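Local coordinates for protein five-membered-cyclitol-phosphate synthase (Streptomyces citricolor, PDB 6K96) that belongs to the myo-inositol-1-phosphate synthase family and binds nicotinamide-adenine-dinucleotide in a Rossmann-like domain, as a tetramer, at residues B[16-27]-B[51-59]. Sequence-based numbering, arbitrary orientation.
Sequences ISALFQGAELYR and GVSDLTFVA
S53 ties the turn 51-54 to helix 16-27: its OG donates to A23 O at 2.5 Å. Serine suits the place because the turn comes so near the helix, 4.6 Å from A23 CA to S53 CA, that a short hydroxyl can reach the backbone oxygen, which also accepts the helix's own bond from R27 N. A23, with only a methyl, permits this approach. R27, one helical turn on, lays CB and CG beside the same hydroxyl and bends at chi3 (-73°), which brings R27 NH1 to S53 O, 2.8 Å away, in a weak bond. Its NE forms a salt bridge with E24 OE2 (2.9 Å).

Deeper in, V52 CG1 lies over one face of the Y26 ring, 3.3 Å from Y26 CD2, while the Y26 hydroxyl bonds to P40 O and to A278 N of a second subunit. L55 CD2 meets both A23 CB and L19 CG. F20 turns its ring edge toward the face of F57 in an offset edge-to-face pair, planes at 85°. Flat F57 offers a broad surface: L19 CD2 and I16 CG2 come obliquely against it at CZ and CE2.

Helix segment 16-27 runs roughly antiparallel (141°) to strand 55-59, the neighbour of strand 5-10 in the parallel sheet, as in a Rossmann-like beta-alpha-beta crossover. F72 stacks on F57, helix 292-313 touches V52 and L55, and W277 of the second subunit meets the Y26 ring edge-to-face and packs on L19.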
loop_
_atom_site.group_PDB
_atom_site.type_symbol
_atom_site.label_atom_id
_atom_site.label_comp_id
_atom_site.label_asym_id
_atom_site.label_seq_id
_atom_site.Cartn_x
_atom_site.Cartn_y
_atom_site.Cartn_z
ATOM N N ILE B 16 25.199 9.627 -15.460
ATOM C CA ILE B 16 26.166 10.763 -15.539
ATOM C C ILE B 16 25.372 12.060 -15.447
ATOM O O ILE B 16 25.898 13.040 -14.933
ATOM C CB ILE B 16 26.992 10.750 -16.833
ATOM C CG1 ILE B 16 27.655 9.399 -17.094
ATOM C CG2 ILE B 16 28.003 11.888 -16.811
ATOM C CD1 ILE B 16 28.558 8.967 -15.979
ATOM N N SER B 17 24.134 12.076 -15.909
ATOM C CA SER B 17 23.206 13.218 -15.653
ATOM C C SER B 17 23.117 13.423 -14.161
ATOM O O SER B 17 23.349 14.539 -13.718
ATOM C CB SER B 17 21.850 12.996 -16.226
ATOM O OG SER B 17 20.990 14.049 -15.858
ATOM N N ALA B 18 22.895 12.323 -13.444
ATOM C CA ALA B 18 22.769 12.262 -11.978
ATOM C C ALA B 18 24.075 12.671 -11.314
ATOM O O ALA B 18 24.018 13.483 -10.393
ATOM C CB ALA B 18 22.317 10.895 -11.561
ATOM N N LEU B 19 25.212 12.196 -11.777
ATOM C CA LEU B 19 26.513 12.456 -11.118
ATOM C C LEU B 19 26.926 13.920 -11.287
ATOM O O LEU B 19 27.486 14.502 -10.331
ATOM C CB LEU B 19 27.586 11.546 -11.722
ATOM C CG LEU B 19 28.906 11.594 -10.977
ATOM C CD1 LEU B 19 28.806 10.842 -9.677
ATOM C CD2 LEU B 19 30.007 11.024 -11.828
ATOM N N PHE B 20 26.746 14.440 -12.497
ATOM C CA PHE B 20 27.180 15.795 -12.911
ATOM C C PHE B 20 26.302 16.822 -12.213
ATOM O O PHE B 20 26.847 17.651 -11.495
ATOM C CB PHE B 20 27.060 15.990 -14.416
ATOM C CG PHE B 20 27.514 17.342 -14.887
ATOM C CD1 PHE B 20 28.777 17.819 -14.545
ATOM C CD2 PHE B 20 26.681 18.131 -15.659
ATOM C CE1 PHE B 20 29.224 19.047 -15.006
ATOM C CE2 PHE B 20 27.134 19.351 -16.137
ATOM C CZ PHE B 20 28.407 19.799 -15.820
ATOM N N GLN B 21 24.988 16.764 -12.413
ATOM C CA GLN B 21 24.029 17.643 -11.706
ATOM C C GLN B 21 24.176 17.437 -10.198
ATOM O O GLN B 21 24.109 18.424 -9.471
ATOM C CB GLN B 21 22.597 17.328 -12.098
ATOM C CG GLN B 21 22.316 17.639 -13.541
ATOM C CD GLN B 21 20.835 17.758 -13.783
ATOM O OE1 GLN B 21 20.237 18.770 -13.410
ATOM N NE2 GLN B 21 20.258 16.731 -14.409
ATOM N N GLY B 22 24.323 16.205 -9.727
ATOM C CA GLY B 22 24.457 15.981 -8.280
ATOM C C GLY B 22 25.610 16.786 -7.727
ATOM O O GLY B 22 25.378 17.590 -6.873
ATOM N N ALA B 23 26.802 16.610 -8.274
ATOM C CA ALA B 23 28.041 17.287 -7.839
ATOM C C ALA B 23 27.836 18.801 -7.774
ATOM O O ALA B 23 28.395 19.378 -6.847
ATOM C CB ALA B 23 29.190 16.958 -8.746
ATOM N N GLU B 24 27.090 19.416 -8.697
ATOM C CA GLU B 24 26.851 20.894 -8.692
ATOM C C GLU B 24 25.729 21.268 -7.718
ATOM O O GLU B 24 25.702 22.456 -7.334
ATOM C CB GLU B 24 26.474 21.478 -10.057
ATOM C CG GLU B 24 27.639 22.179 -10.768
ATOM C CD GLU B 24 28.004 23.606 -10.328
ATOM O OE1 GLU B 24 27.132 24.482 -10.301
ATOM O OE2 GLU B 24 29.178 23.842 -10.020
ATOM N N LEU B 25 24.815 20.351 -7.395
ATOM C CA LEU B 25 23.830 20.594 -6.319
ATOM C C LEU B 25 24.597 20.673 -5.003
ATOM O O LEU B 25 24.379 21.650 -4.316
ATOM C CB LEU B 25 22.733 19.528 -6.255
ATOM C CG LEU B 25 21.558 19.855 -5.317
ATOM C CD1 LEU B 25 20.222 19.612 -5.983
ATOM C CD2 LEU B 25 21.590 19.072 -4.011
ATOM N N TYR B 26 25.477 19.722 -4.677
ATOM C CA TYR B 26 26.276 19.784 -3.424
ATOM C C TYR B 26 27.163 21.030 -3.452
ATOM O O TYR B 26 27.406 21.537 -2.375
ATOM C CB TYR B 26 27.134 18.536 -3.203
ATOM C CG TYR B 26 26.308 17.327 -2.895
ATOM C CD1 TYR B 26 25.649 17.229 -1.697
ATOM C CD2 TYR B 26 26.142 16.302 -3.822
ATOM C CE1 TYR B 26 24.831 16.151 -1.419
ATOM C CE2 TYR B 26 25.324 15.209 -3.558
ATOM C CZ TYR B 26 24.665 15.133 -2.344
ATOM O OH TYR B 26 23.888 14.043 -2.087
ATOM N N ARG B 27 27.676 21.470 -4.611
ATOM C CA ARG B 27 28.548 22.674 -4.668
ATOM C C ARG B 27 27.722 23.883 -4.209
ATOM O O ARG B 27 28.272 24.708 -3.460
ATOM C CB ARG B 27 29.146 22.933 -6.054
ATOM C CG ARG B 27 30.655 23.148 -5.994
ATOM C CD ARG B 27 31.335 23.925 -7.112
ATOM N NE ARG B 27 31.454 23.244 -8.394
ATOM C CZ ARG B 27 32.182 22.166 -8.634
ATOM N NH1 ARG B 27 32.875 21.575 -7.673
ATOM N NH2 ARG B 27 32.211 21.676 -9.861
ATOM N N GLY B 51 36.202 15.236 -1.755
ATOM C CA GLY B 51 34.806 15.564 -1.449
ATOM C C GLY B 51 33.889 15.135 -2.559
ATOM O O GLY B 51 34.344 14.862 -3.671
ATOM N N VAL B 52 32.610 15.192 -2.259
ATOM C CA VAL B 52 31.545 14.652 -3.140
ATOM C C VAL B 52 31.406 15.560 -4.380
ATOM O O VAL B 52 30.751 15.142 -5.360
ATOM C CB VAL B 52 30.288 14.513 -2.269
ATOM C CG1 VAL B 52 29.053 15.129 -2.894
ATOM C CG2 VAL B 52 30.087 13.057 -1.897
ATOM N N SER B 53 32.042 16.739 -4.351
ATOM C CA SER B 53 31.880 17.806 -5.368
ATOM C C SER B 53 33.169 17.982 -6.179
ATOM O O SER B 53 33.178 18.841 -7.083
ATOM C CB SER B 53 31.487 19.088 -4.680
ATOM O OG SER B 53 30.401 19.712 -5.348
ATOM N N ASP B 54 34.216 17.211 -5.855
ATOM C CA ASP B 54 35.607 17.439 -6.326
ATOM C C ASP B 54 35.837 16.611 -7.592
ATOM O O ASP B 54 36.627 15.634 -7.554
ATOM C CB ASP B 54 36.601 17.171 -5.191
ATOM C CG ASP B 54 36.522 18.215 -4.070
ATOM O OD1 ASP B 54 36.156 19.360 -4.379
ATOM O OD2 ASP B 54 36.806 17.881 -2.890
ATOM N N LEU B 55 35.153 17.038 -8.656
ATOM C CA LEU B 55 34.898 16.317 -9.931
ATOM C C LEU B 55 35.105 17.284 -11.101
ATOM O O LEU B 55 34.363 18.297 -11.208
ATOM C CB LEU B 55 33.442 15.827 -9.930
ATOM C CG LEU B 55 33.188 14.365 -10.254
ATOM C CD1 LEU B 55 34.171 13.469 -9.537
ATOM C CD2 LEU B 55 31.781 13.989 -9.847
ATOM N N THR B 56 36.035 16.959 -11.988
ATOM C CA THR B 56 36.205 17.689 -13.267
ATOM C C THR B 56 35.989 16.677 -14.389
ATOM O O THR B 56 36.740 15.741 -14.479
ATOM C CB THR B 56 37.557 18.410 -13.319
ATOM O OG1 THR B 56 38.255 18.226 -12.089
ATOM C CG2 THR B 56 37.419 19.900 -13.568
ATOM N N PHE B 57 34.921 16.805 -15.152
ATOM C CA PHE B 57 34.683 15.953 -16.326
ATOM C C PHE B 57 35.621 16.454 -17.417
ATOM O O PHE B 57 35.584 17.656 -17.713
ATOM C CB PHE B 57 33.213 16.044 -16.714
ATOM C CG PHE B 57 32.298 15.394 -15.710
ATOM C CD1 PHE B 57 31.926 16.065 -14.554
ATOM C CD2 PHE B 57 31.862 14.087 -15.891
ATOM C CE1 PHE B 57 31.139 15.450 -13.600
ATOM C CE2 PHE B 57 31.022 13.498 -14.966
ATOM C CZ PHE B 57 30.668 14.179 -13.820
ATOM N N VAL B 58 36.440 15.579 -18.005
ATOM C CA VAL B 58 37.517 16.011 -18.948
ATOM C C VAL B 58 37.272 15.361 -20.312
ATOM O O VAL B 58 37.781 15.862 -21.350
ATOM C CB VAL B 58 38.900 15.678 -18.369
ATOM C CG1 VAL B 58 39.177 16.542 -17.136
ATOM C CG2 VAL B 58 39.063 14.189 -18.036
ATOM N N ALA B 59 36.450 14.313 -20.318
ATOM C CA ALA B 59 36.337 13.390 -21.465
ATOM C C ALA B 59 35.010 12.647 -21.389
ATOM O O ALA B 59 34.601 12.253 -20.286
ATOM C CB ALA B 59 37.536 12.463 -21.458
#